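Local coordinates for protein telomerase reverse transcriptase (PDB 6ZDQ) that probably extends chromosome ends by copying a template within its own RNA subunit into telomeric DNA repeats, acting as a reverse transcriptase, at residues E225-K233 with S430-V439; L581-L589 with M608-L616. All coordinates share one frame; numbering follows the deposited sequence.

Contact 1 and contact 2 lie on opposite sides of the centre of the chain, their own centres about 42 Å apart, and share no helix or strand. Both are largely buried, but they are built differently. In contact 1 strands within 225-233 and 430-439, far apart in sequence, pair in parallel; backbone hydrogen bonds join them, and apolar side chains pack at both ends, with a proline set against a helix turn. Contact 2 is helix against helix, nearly antiparallel and close in sequence; no hydrogen bond crosses it, and aromatic and branched aliphatic side chains hold it. Contact 2 comes to about 7 Å from the bound nucleic acid at its nearest atom, contact 1 to about 27 Å.

Contact 1: residues E225-K233 with S430-V439; sequences EQLPCGKIK and SQIYDVVGSV
Pro228 has more of its surface buried here than any other residue of the two segments, and it works with both ring and carbonyl. The ring packs against helix 421-434 and the residue that follows it: its CG is 3.4 Å from Ser430 OG, and its CB meets Val435 CG2 at 3.6 Å. Val435 puts that methyl beside its own backbone N, with CG1 anti to the N (chi1 178°). The carbonyl O of Pro228 takes the N-H of Val436 at 2.8 Å and starts the strand pairing. From there the parallel ladder runs on: Gly230 N gives to Val436 O at 2.9 Å, then Ser438 N reaches Gly230 O at 3.2 Å, and the last bond, Ile232 N to Ser438 O, is weak. These are two inner, neighbouring strands of a five-stranded mixed sheet, between strands 241-247 and 446-451, and strand 436-440 belongs to the reverse transcriptase part of the chain. Ser438 sits on the same face as Lys231, whose CG passes 3.7 Å from Ser438 OG, and Leu448 of the next strand also touches this serine. Ile232 reaches toward the other strand, its CD1 meeting Val439 CG2 at 3.7 Å with the two side chains crossing obliquely. Back at the opening of the ladder, Leu227 lays CD2 against the carboxylate of Asp434, at about a right angle to that side chain, while Asp434 OD1 makes its salt bridge to Arg429.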
loop_
_atom_site.group_PDB
_atom_site.type_symbol
_atom_site.label_atom_id
_atom_site.label_comp_id
_atom_site.label_asym_id
_atom_site.label_seq_id
_atom_site.Cartn_x
_atom_site.Cartn_y
_atom_site.Cartn_z
ATOM N N GLU A 225 -28.523 -17.157 1.232
ATOM C CA GLU A 225 -28.938 -15.800 0.911
ATOM C C GLU A 225 -27.813 -15.062 0.195
ATOM O O GLU A 225 -26.631 -15.267 0.480
ATOM C CB GLU A 225 -29.336 -15.033 2.175
ATOM C CG GLU A 225 -30.450 -15.681 2.981
ATOM C CD GLU A 225 -30.829 -14.874 4.211
ATOM O OE1 GLU A 225 -30.326 -13.740 4.361
ATOM O OE2 GLU A 225 -31.627 -15.377 5.029
ATOM N N GLN A 226 -28.194 -14.197 -0.743
ATOM C CA GLN A 226 -27.229 -13.407 -1.504
ATOM C C GLN A 226 -26.992 -12.096 -0.764
ATOM O O GLN A 226 -27.818 -11.180 -0.803
ATOM C CB GLN A 226 -27.715 -13.178 -2.930
ATOM C CG GLN A 226 -29.188 -12.830 -3.056
ATOM C CD GLN A 226 -29.596 -12.597 -4.495
ATOM O OE1 GLN A 226 -28.762 -12.645 -5.399
ATOM N NE2 GLN A 226 -30.881 -12.345 -4.715
ATOM N N LEU A 227 -25.861 -12.013 -0.080
ATOM C CA LEU A 227 -25.449 -10.868 0.712
ATOM C C LEU A 227 -23.995 -10.571 0.419
ATOM O O LEU A 227 -23.264 -11.437 -0.087
ATOM C CB LEU A 227 -25.634 -11.141 2.213
ATOM C CG LEU A 227 -27.045 -11.479 2.689
ATOM C CD1 LEU A 227 -27.035 -11.799 4.173
ATOM C CD2 LEU A 227 -27.990 -10.328 2.390
ATOM N N PRO A 228 -23.525 -9.357 0.706
ATOM C CA PRO A 228 -22.095 -9.067 0.556
ATOM C C PRO A 228 -21.266 -9.995 1.433
ATOM O O PRO A 228 -21.490 -10.101 2.641
ATOM C CB PRO A 228 -21.978 -7.606 1.004
ATOM C CG PRO A 228 -23.339 -7.038 0.780
ATOM C CD PRO A 228 -24.297 -8.153 1.074
ATOM N N CYS A 229 -20.303 -10.671 0.814
ATOM C CA CYS A 229 -19.525 -11.699 1.491
ATOM C C CYS A 229 -18.041 -11.391 1.369
ATOM O O CYS A 229 -17.534 -11.184 0.262
ATOM C CB CYS A 229 -19.827 -13.086 0.914
ATOM S SG CYS A 229 -19.196 -14.449 1.915
ATOM N N GLY A 230 -17.352 -11.365 2.507
ATOM C CA GLY A 230 -15.917 -11.165 2.522
ATOM C C GLY A 230 -15.184 -12.289 3.224
ATOM O O GLY A 230 -15.794 -13.294 3.600
ATOM N N LYS A 231 -13.874 -12.133 3.413
ATOM C CA LYS A 231 -13.044 -13.147 4.055
ATOM C C LYS A 231 -12.245 -12.482 5.165
ATOM O O LYS A 231 -11.436 -11.587 4.901
ATOM C CB LYS A 231 -12.117 -13.824 3.039
ATOM C CG LYS A 231 -11.852 -15.298 3.317
ATOM C CD LYS A 231 -11.544 -16.063 2.034
ATOM C CE LYS A 231 -10.171 -15.718 1.477
ATOM N NZ LYS A 231 -9.075 -16.282 2.313
ATOM N N ILE A 232 -12.480 -12.911 6.404
ATOM C CA ILE A 232 -11.827 -12.299 7.556
ATOM C C ILE A 232 -10.355 -12.692 7.573
ATOM O O ILE A 232 -10.014 -13.880 7.564
ATOM C CB ILE A 232 -12.528 -12.701 8.859
ATOM C CG1 ILE A 232 -13.982 -12.225 8.842
ATOM C CG2 ILE A 232 -11.788 -12.133 10.063
ATOM C CD1 ILE A 232 -14.749 -12.554 10.103
ATOM N N LYS A 233 -9.478 -11.690 7.590
ATOM C CA LYS A 233 -8.040 -11.895 7.672
ATOM C C LYS A 233 -7.451 -10.952 8.714
ATOM O O LYS A 233 -8.076 -9.966 9.112
ATOM C CB LYS A 233 -7.366 -11.680 6.309
ATOM C CG LYS A 233 -7.809 -12.667 5.238
ATOM C CD LYS A 233 -7.092 -12.416 3.920
ATOM C CE LYS A 233 -7.524 -13.413 2.852
ATOM N NZ LYS A 233 -6.864 -13.162 1.540
ATOM N N SER A 430 -26.862 -2.223 2.929
ATOM C CA SER A 430 -26.384 -3.566 2.618
ATOM C C SER A 430 -24.896 -3.701 2.921
ATOM O O SER A 430 -24.458 -4.711 3.483
ATOM C CB SER A 430 -26.669 -3.899 1.153
ATOM O OG SER A 430 -26.156 -5.173 0.807
ATOM N N GLN A 431 -24.106 -2.691 2.551
ATOM C CA GLN A 431 -22.679 -2.674 2.853
ATOM C C GLN A 431 -22.391 -2.448 4.332
ATOM O O GLN A 431 -21.245 -2.637 4.755
ATOM C CB GLN A 431 -21.978 -1.597 2.020
ATOM C CG GLN A 431 -21.998 -1.853 0.521
ATOM C CD GLN A 431 -21.094 -2.999 0.113
ATOM O OE1 GLN A 431 -19.914 -3.029 0.459
ATOM N NE2 GLN A 431 -21.647 -3.955 -0.626
ATOM N N ILE A 432 -23.381 -2.019 5.115
ATOM C CA ILE A 432 -23.187 -1.763 6.537
ATOM C C ILE A 432 -23.570 -2.991 7.354
ATOM O O ILE A 432 -22.766 -3.504 8.141
ATOM C CB ILE A 432 -23.992 -0.531 6.989
ATOM C CG1 ILE A 432 -23.458 0.734 6.315
ATOM C CG2 ILE A 432 -23.953 -0.392 8.502
ATOM C CD1 ILE A 432 -24.311 1.959 6.556
ATOM N N TYR A 433 -24.801 -3.469 7.171
ATOM C CA TYR A 433 -25.358 -4.533 8.003
ATOM C C TYR A 433 -25.169 -5.919 7.387
ATOM O O TYR A 433 -24.592 -6.811 8.017
ATOM C CB TYR A 433 -26.845 -4.261 8.262
ATOM C CG TYR A 433 -27.117 -2.980 9.018
ATOM C CD1 TYR A 433 -27.144 -2.964 10.407
ATOM C CD2 TYR A 433 -27.352 -1.788 8.346
ATOM C CE1 TYR A 433 -27.396 -1.798 11.106
ATOM C CE2 TYR A 433 -27.604 -0.614 9.037
ATOM C CZ TYR A 433 -27.624 -0.625 10.416
ATOM O OH TYR A 433 -27.874 0.537 11.111
ATOM N N ASP A 434 -25.647 -6.107 6.157
ATOM C CA ASP A 434 -25.755 -7.432 5.552
ATOM C C ASP A 434 -24.411 -8.087 5.257
ATOM O O ASP A 434 -24.393 -9.275 4.915
ATOM C CB ASP A 434 -26.575 -7.349 4.263
ATOM C CG ASP A 434 -28.010 -6.939 4.512
ATOM O OD1 ASP A 434 -28.237 -5.771 4.888
ATOM O OD2 ASP A 434 -28.912 -7.786 4.337
ATOM N N VAL A 435 -23.298 -7.357 5.359
ATOM C CA VAL A 435 -21.996 -7.935 5.036
ATOM C C VAL A 435 -21.682 -9.076 5.992
ATOM O O VAL A 435 -21.843 -8.952 7.213
ATOM C CB VAL A 435 -20.907 -6.853 5.074
ATOM C CG1 VAL A 435 -19.544 -7.466 4.798
ATOM C CG2 VAL A 435 -21.214 -5.769 4.060
ATOM N N VAL A 436 -21.227 -10.200 5.436
ATOM C CA VAL A 436 -20.914 -11.404 6.199
ATOM C C VAL A 436 -19.501 -11.846 5.841
ATOM O O VAL A 436 -19.146 -11.904 4.659
ATOM C CB VAL A 436 -21.914 -12.543 5.918
ATOM C CG1 VAL A 436 -21.660 -13.717 6.852
ATOM C CG2 VAL A 436 -23.352 -12.057 6.040
ATOM N N GLY A 437 -18.701 -12.159 6.858
ATOM C CA GLY A 437 -17.346 -12.646 6.670
ATOM C C GLY A 437 -17.237 -14.105 7.070
ATOM O O GLY A 437 -17.899 -14.555 8.007
ATOM N N SER A 438 -16.398 -14.845 6.352
ATOM C CA SER A 438 -16.229 -16.273 6.579
ATOM C C SER A 438 -14.937 -16.550 7.337
ATOM O O SER A 438 -13.937 -15.844 7.182
ATOM C CB SER A 438 -16.223 -17.039 5.254
ATOM O OG SER A 438 -15.060 -16.747 4.498
ATOM N N VAL A 439 -14.968 -17.599 8.159
ATOM C CA VAL A 439 -13.807 -18.046 8.921
ATOM C C VAL A 439 -13.741 -19.564 8.827
ATOM O O VAL A 439 -14.649 -20.256 9.299
ATOM C CB VAL A 439 -13.865 -17.607 10.395
ATOM C CG1 VAL A 439 -12.716 -18.229 11.176
ATOM C CG2 VAL A 439 -13.827 -16.092 10.505
#

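Contact 2: residues L581-L589 with M608-L616; sequences LKTFYQLNL and MGSLLRLVL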
loop_
_atom_site.group_PDB
_atom_site.type_symbol
_atom_site.label_atom_id
_atom_site.label_comp_id
_atom_site.label_asym_id
_atom_site.label_seq_id
_atom_site.Cartn_x
_atom_site.Cartn_y
_atom_site.Cartn_z
ATOM N N LEU A 581 11.561 9.059 -10.272
ATOM C CA LEU A 581 12.326 9.881 -9.338
ATOM C C LEU A 581 11.979 11.358 -9.485
ATOM O O LEU A 581 11.891 12.085 -8.488
ATOM C CB LEU A 581 13.827 9.661 -9.542
ATOM C CG LEU A 581 14.397 8.300 -9.132
ATOM C CD1 LEU A 581 15.916 8.292 -9.233
ATOM C CD2 LEU A 581 13.947 7.922 -7.731
ATOM N N LYS A 582 11.782 11.819 -10.722
ATOM C CA LYS A 582 11.350 13.196 -10.938
ATOM C C LYS A 582 9.976 13.440 -10.325
ATOM O O LYS A 582 9.787 14.382 -9.548
ATOM C CB LYS A 582 11.341 13.508 -12.435
ATOM C CG LYS A 582 10.921 14.921 -12.784
ATOM C CD LYS A 582 10.956 15.125 -14.288
ATOM C CE LYS A 582 10.569 16.540 -14.667
ATOM N NZ LYS A 582 10.670 16.753 -16.137
ATOM N N THR A 583 9.002 12.590 -10.661
ATOM C CA THR A 583 7.665 12.729 -10.097
ATOM C C THR A 583 7.630 12.434 -8.603
ATOM O O THR A 583 6.678 12.837 -7.929
ATOM C CB THR A 583 6.679 11.814 -10.826
ATOM O OG1 THR A 583 7.096 10.451 -10.689
ATOM C CG2 THR A 583 6.612 12.172 -12.304
ATOM N N PHE A 584 8.636 11.735 -8.072
ATOM C CA PHE A 584 8.692 11.490 -6.634
ATOM C C PHE A 584 9.251 12.695 -5.890
ATOM O O PHE A 584 8.718 13.084 -4.846
ATOM C CB PHE A 584 9.530 10.242 -6.344
ATOM C CG PHE A 584 9.702 9.950 -4.881
ATOM C CD1 PHE A 584 8.727 9.260 -4.180
ATOM C CD2 PHE A 584 10.843 10.356 -4.208
ATOM C CE1 PHE A 584 8.883 8.987 -2.833
ATOM C CE2 PHE A 584 11.005 10.088 -2.862
ATOM C CZ PHE A 584 10.023 9.401 -2.174
ATOM N N TYR A 585 10.333 13.284 -6.406
ATOM C CA TYR A 585 10.910 14.467 -5.778
ATOM C C TYR A 585 9.920 15.625 -5.779
ATOM O O TYR A 585 9.676 16.250 -4.741
ATOM C CB TYR A 585 12.203 14.855 -6.497
ATOM C CG TYR A 585 12.892 16.065 -5.911
ATOM C CD1 TYR A 585 13.794 15.934 -4.863
ATOM C CD2 TYR A 585 12.647 17.339 -6.410
ATOM C CE1 TYR A 585 14.428 17.037 -4.325
ATOM C CE2 TYR A 585 13.276 18.447 -5.880
ATOM C CZ TYR A 585 14.165 18.292 -4.837
ATOM O OH TYR A 585 14.794 19.396 -4.307
ATOM N N GLN A 586 9.341 15.928 -6.944
ATOM C CA GLN A 586 8.391 17.029 -7.049
ATOM C C GLN A 586 7.129 16.791 -6.230
ATOM O O GLN A 586 6.452 17.757 -5.863
ATOM C CB GLN A 586 8.030 17.268 -8.516
ATOM C CG GLN A 586 9.210 17.703 -9.373
ATOM C CD GLN A 586 8.819 17.998 -10.808
ATOM O OE1 GLN A 586 7.670 17.801 -11.206
ATOM N NE2 GLN A 586 9.776 18.476 -11.595
ATOM N N LEU A 587 6.798 15.533 -5.930
ATOM C CA LEU A 587 5.604 15.257 -5.140
ATOM C C LEU A 587 5.874 15.356 -3.646
ATOM O O LEU A 587 4.963 15.681 -2.877
ATOM C CB LEU A 587 5.053 13.872 -5.478
ATOM C CG LEU A 587 3.552 13.674 -5.262
ATOM C CD1 LEU A 587 2.757 14.525 -6.243
ATOM C CD2 LEU A 587 3.177 12.207 -5.389
ATOM N N ASN A 588 7.105 15.083 -3.216
ATOM C CA ASN A 588 7.462 15.179 -1.808
ATOM C C ASN A 588 8.024 16.540 -1.425
ATOM O O ASN A 588 8.132 16.833 -0.229
ATOM C CB ASN A 588 8.477 14.091 -1.443
ATOM C CG ASN A 588 7.835 12.731 -1.277
ATOM O OD1 ASN A 588 7.484 12.329 -0.168
ATOM N ND2 ASN A 588 7.669 12.014 -2.383
ATOM N N LEU A 589 8.382 17.373 -2.398
ATOM C CA LEU A 589 8.826 18.736 -2.119
ATOM C C LEU A 589 7.637 19.685 -2.254
ATOM O O LEU A 589 7.507 20.458 -3.206
ATOM C CB LEU A 589 9.972 19.124 -3.050
ATOM C CG LEU A 589 10.662 20.452 -2.728
ATOM C CD1 LEU A 589 11.375 20.375 -1.385
ATOM C CD2 LEU A 589 11.624 20.849 -3.834
ATOM N N MET A 608 15.412 20.066 2.450
ATOM C CA MET A 608 15.507 19.729 1.034
ATOM C C MET A 608 16.659 18.767 0.777
ATOM O O MET A 608 16.557 17.880 -0.079
ATOM C CB MET A 608 15.668 21.006 0.206
ATOM C CG MET A 608 15.867 20.793 -1.293
ATOM S SD MET A 608 17.588 20.525 -1.780
ATOM C CE MET A 608 18.381 21.949 -1.041
ATOM N N GLY A 609 17.765 18.934 1.505
ATOM C CA GLY A 609 18.910 18.057 1.318
ATOM C C GLY A 609 18.586 16.600 1.584
ATOM O O GLY A 609 19.105 15.707 0.908
ATOM N N SER A 610 17.735 16.339 2.579
ATOM C CA SER A 610 17.322 14.968 2.866
ATOM C C SER A 610 16.649 14.334 1.654
ATOM O O SER A 610 17.023 13.237 1.224
ATOM C CB SER A 610 16.387 14.944 4.075
ATOM O OG SER A 610 15.834 13.655 4.272
ATOM N N LEU A 611 15.649 15.015 1.088
ATOM C CA LEU A 611 14.985 14.499 -0.104
ATOM C C LEU A 611 15.937 14.452 -1.293
ATOM O O LEU A 611 15.920 13.492 -2.073
ATOM C CB LEU A 611 13.759 15.350 -0.431
ATOM C CG LEU A 611 12.904 14.865 -1.603
ATOM C CD1 LEU A 611 12.391 13.457 -1.342
ATOM C CD2 LEU A 611 11.750 15.821 -1.870
ATOM N N LEU A 612 16.771 15.483 -1.452
ATOM C CA LEU A 612 17.673 15.538 -2.598
ATOM C C LEU A 612 18.736 14.448 -2.523
ATOM O O LEU A 612 18.949 13.710 -3.491
ATOM C CB LEU A 612 18.322 16.921 -2.694
ATOM C CG LEU A 612 19.256 17.147 -3.889
ATOM C CD1 LEU A 612 18.526 16.924 -5.205
ATOM C CD2 LEU A 612 19.865 18.540 -3.838
ATOM N N ARG A 613 19.416 14.329 -1.380
ATOM C CA ARG A 613 20.471 13.326 -1.261
ATOM C C ARG A 613 19.912 11.915 -1.396
ATOM O O ARG A 613 20.538 11.053 -2.022
ATOM C CB ARG A 613 21.217 13.486 0.064
ATOM C CG ARG A 613 22.377 14.468 -0.004
ATOM C CD ARG A 613 23.119 14.554 1.316
ATOM N NE ARG A 613 22.303 15.169 2.358
ATOM C CZ ARG A 613 22.428 16.431 2.755
ATOM N NH1 ARG A 613 23.344 17.213 2.202
ATOM N NH2 ARG A 613 21.641 16.910 3.709
ATOM N N LEU A 614 18.732 11.661 -0.828
ATOM C CA LEU A 614 18.190 10.306 -0.861
ATOM C C LEU A 614 17.751 9.898 -2.262
ATOM O O LEU A 614 17.858 8.720 -2.620
ATOM C CB LEU A 614 17.030 10.174 0.126
ATOM C CG LEU A 614 17.402 9.572 1.487
ATOM C CD1 LEU A 614 18.030 8.191 1.314
ATOM C CD2 LEU A 614 18.336 10.491 2.264
ATOM N N VAL A 615 17.260 10.840 -3.067
ATOM C CA VAL A 615 16.853 10.490 -4.425
ATOM C C VAL A 615 18.062 10.389 -5.354
ATOM O O VAL A 615 18.054 9.595 -6.304
ATOM C CB VAL A 615 15.810 11.497 -4.948
ATOM C CG1 VAL A 615 16.429 12.865 -5.177
ATOM C CG2 VAL A 615 15.155 10.985 -6.223
ATOM N N LEU A 616 19.117 11.170 -5.100
ATOM C CA LEU A 616 20.310 11.101 -5.937
ATOM C C LEU A 616 21.058 9.790 -5.723
ATOM O O LEU A 616 21.424 9.109 -6.687
ATOM C CB LEU A 616 21.225 12.295 -5.659
ATOM C CG LEU A 616 20.751 13.661 -6.161
ATOM C CD1 LEU A 616 21.759 14.750 -5.820
ATOM C CD2 LEU A 616 20.487 13.620 -7.658
#
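Tyr585 is pushed as a knob into the hole formed by Met608, Leu611, Leu612 and Val615. Its ring swings across to the facing helix because CG stands anti to the backbone N (chi1 -179°). The CD1 side does most of the touching: CD1 is 3.5 Å from Leu611 CG, with the two side chains crossing at a slant, and 4.1 Å from Val615 CG1. At the far end the hydroxyl passes 3.5 Å from Met608 CG and finds its polar partner in Thr648 of helix 634-656. Leu611 also spreads its two branches over the first helix. One branch, CD1, comes to Phe584 CE2 at 3.9 Å; the other, CD2, packs on Asn588 CB at 3.7 Å and on Leu589 CB. The amide of Asn588 turns back on its own helix instead: ND2 donates to Phe584 O at 2.9 Å in an almost straight bond (174°), on the opposite face of that carbonyl from Asn588 N, and also lies above one face of the Phe584 ring, toward its rim. One end of the interface is closed by Leu581 and Val615, whose side chains run past one another head to tail, with CD2 of Leu581 3.6 Å from CG2 of Val615. The two helix segments run almost antiparallel, at 169° with axes 10.5 Å apart, with Tyr585 as the knob between them, within the C-terminal helical bundle of telomerase, the region corresponding to the polymerase thumb.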